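Local coordinates for fiber protein 2 (PDB 2BZV), which probably forms the spikes at the capsid vertices and attaches the virion to the host receptor CXCAR through its trimeric knob, at residues A[73-78]-A[83-88]. Numbering follows the deposited sequence. Where two conformers were deposited one is given.
Sequences KLPFDN and LNCALE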
loop_
_atom_site.group_PDB
_atom_site.type_symbol
_atom_site.label_atom_id
_atom_site.label_comp_id
_atom_site.label_asym_id
_atom_site.label_seq_id
_atom_site.Cartn_x
_atom_site.Cartn_y
_atom_site.Cartn_z
ATOM N N LYS A 73 -1.533 20.678 -8.471
ATOM C CA LYS A 73 -2.427 20.011 -9.409
ATOM C C LYS A 73 -1.654 19.520 -10.621
ATOM O O LYS A 73 -0.927 20.293 -11.260
ATOM C CB LYS A 73 -3.548 20.957 -9.843
ATOM C CG LYS A 73 -4.590 20.262 -10.683
ATOM C CD LYS A 73 -5.777 21.180 -10.855
ATOM C CE LYS A 73 -6.843 20.441 -11.633
ATOM N NZ LYS A 73 -8.017 21.341 -11.878
ATOM N N LEU A 74 -1.835 18.248 -10.950
ATOM C CA LEU A 74 -1.258 17.656 -12.158
ATOM C C LEU A 74 -2.420 17.301 -13.085
ATOM O O LEU A 74 -3.173 16.359 -12.811
ATOM C CB LEU A 74 -0.437 16.406 -11.845
ATOM C CG LEU A 74 0.724 16.616 -10.861
ATOM C CD1 LEU A 74 1.466 15.313 -10.680
ATOM C CD2 LEU A 74 1.688 17.700 -11.325
ATOM N N PRO A 75 -2.604 18.078 -14.156
ATOM C CA PRO A 75 -3.684 17.835 -15.106
ATOM C C PRO A 75 -3.228 17.000 -16.294
ATOM O O PRO A 75 -2.078 17.136 -16.736
ATOM C CB PRO A 75 -4.028 19.258 -15.576
ATOM C CG PRO A 75 -2.690 19.963 -15.586
ATOM C CD PRO A 75 -1.854 19.302 -14.504
ATOM N N PHE A 76 -4.129 16.175 -16.818
ATOM C CA PHE A 76 -3.834 15.312 -17.965
ATOM C C PHE A 76 -4.950 15.433 -18.993
ATOM O O PHE A 76 -6.104 15.685 -18.641
ATOM C CB PHE A 76 -3.725 13.838 -17.543
ATOM C CG PHE A 76 -2.654 13.591 -16.505
ATOM C CD1 PHE A 76 -1.385 13.159 -16.872
ATOM C CD2 PHE A 76 -2.920 13.795 -15.165
ATOM C CE1 PHE A 76 -0.409 12.957 -15.900
ATOM C CE2 PHE A 76 -1.957 13.588 -14.197
ATOM C CZ PHE A 76 -0.702 13.171 -14.569
ATOM N N ASP A 77 -4.597 15.218 -20.257
ATOM C CA ASP A 77 -5.622 15.143 -21.296
ATOM C C ASP A 77 -6.307 13.774 -21.272
ATOM O O ASP A 77 -5.960 12.893 -20.466
ATOM C CB ASP A 77 -5.059 15.540 -22.674
ATOM C CG ASP A 77 -4.078 14.535 -23.269
ATOM O OD1 ASP A 77 -3.987 13.384 -22.793
ATOM O OD2 ASP A 77 -3.401 14.918 -24.251
ATOM N N ASN A 78 -7.295 13.588 -22.136
ATOM C CA ASN A 78 -8.093 12.365 -22.153
ATOM C C ASN A 78 -7.314 11.137 -22.619
ATOM O O ASN A 78 -7.835 10.025 -22.545
ATOM C CB ASN A 78 -9.344 12.569 -23.030
ATOM C CG ASN A 78 -10.477 13.263 -22.267
ATOM O OD1 ASN A 78 -10.884 12.811 -21.188
ATOM N ND2 ASN A 78 -11.003 14.347 -22.858
ATOM N N LEU A 83 -0.403 17.785 -18.968
ATOM C CA LEU A 83 -0.565 19.110 -19.548
ATOM C C LEU A 83 0.256 20.112 -18.756
ATOM O O LEU A 83 0.717 19.831 -17.647
ATOM C CB LEU A 83 -2.043 19.496 -19.573
ATOM C CG LEU A 83 -2.926 18.566 -20.415
ATOM C CD1 LEU A 83 -4.390 18.908 -20.187
ATOM C CD2 LEU A 83 -2.524 18.663 -21.883
ATOM N N ASN A 84 0.446 21.299 -19.328
ATOM C CA ASN A 84 1.268 22.311 -18.694
ATOM C C ASN A 84 0.834 22.577 -17.254
ATOM O O ASN A 84 -0.353 22.816 -16.991
ATOM C CB ASN A 84 1.199 23.598 -19.518
ATOM C CG ASN A 84 2.145 24.643 -18.993
ATOM O OD1 ASN A 84 3.361 24.486 -19.075
ATOM N ND2 ASN A 84 1.594 25.714 -18.436
ATOM N N CYS A 85 1.805 22.539 -16.341
ATOM C CA CYS A 85 1.507 22.670 -14.925
ATOM C C CYS A 85 2.800 22.957 -14.180
ATOM O O CYS A 85 3.824 23.229 -14.811
ATOM C CB CYS A 85 0.811 21.407 -14.407
ATOM S SG CYS A 85 1.866 19.944 -14.400
ATOM N N ALA A 86 2.748 22.897 -12.851
ATOM C CA ALA A 86 3.904 23.261 -12.030
ATOM C C ALA A 86 5.076 22.289 -12.181
ATOM O O ALA A 86 6.201 22.651 -11.831
ATOM C CB ALA A 86 3.510 23.354 -10.574
ATOM N N LEU A 87 4.822 21.058 -12.625
ATOM C CA LEU A 87 5.868 20.057 -12.797
ATOM C C LEU A 87 6.494 20.193 -14.168
ATOM O O LEU A 87 5.797 20.215 -15.174
ATOM C CB LEU A 87 5.240 18.661 -12.682
ATOM C CG LEU A 87 6.170 17.467 -12.963
ATOM C CD1 LEU A 87 7.388 17.434 -12.041
ATOM C CD2 LEU A 87 5.375 16.170 -12.858
ATOM N N GLU A 88 7.824 20.209 -14.211
ATOM C CA GLU A 88 8.566 20.205 -15.476
ATOM C C GLU A 88 8.241 18.912 -16.242
ATOM O O GLU A 88 8.631 17.824 -15.806
ATOM C CB GLU A 88 10.075 20.332 -15.157
ATOM C CG GLU A 88 11.092 20.160 -16.303
ATOM C CD GLU A 88 12.554 20.413 -15.873
ATOM O OE1 GLU A 88 10.319 22.547 -17.013
ATOM O OE2 GLU A 88 10.087 23.940 -15.317
HETATM O O HOH W 1 0.212 22.731 -11.390
#
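P75 and L83 meet where the chain leaves the edge strand 69-76 of the adenovirus fiber knob, a beta-sandwich domain, and folds back alongside it. The returning segment 83-88 is irregular, and the pair illustrates how a strand edge containing a proline can still be paired through its carbonyls. P75 cannot donate from its backbone N, but its O accepts from L83 N, 2.9 Å away and almost straight at 177°, with the donor tilted 27° from the carbonyl plane. Two residues earlier, a water donates to K73 O and accepts from A86 N, linking the two backbones. The opposite backbone edge of the strand, at L74 and F76, pairs with F148 and Y146 within the sheet that holds strand 146-153.

Apolar contacts fill in between these polar links. The proline ring lies against the second segment, its CG 4.1 Å from L83 CB. L83 reaches over the strand end, CD1 lying 3.7 Å from D77 N, while CD2 approaches D77 CB; the D77 carboxylate itself bonds back to the turn at Q79 and N81. On the inner side L74 CD2 meets both C85 SG and L87 CB. L74 also touches L40, and L87 touches L38, both of strand 36-45, joining the contact to the sheet of that strand.

C85 is the tightest point. With SG set between the backbone N and the carbonyl carbon (chi1 67°), the sulfur faces L74 CD2 at 3.8 Å and weakly accepts L87 N, while C85 CB presses on P75 CD at 3.4 Å.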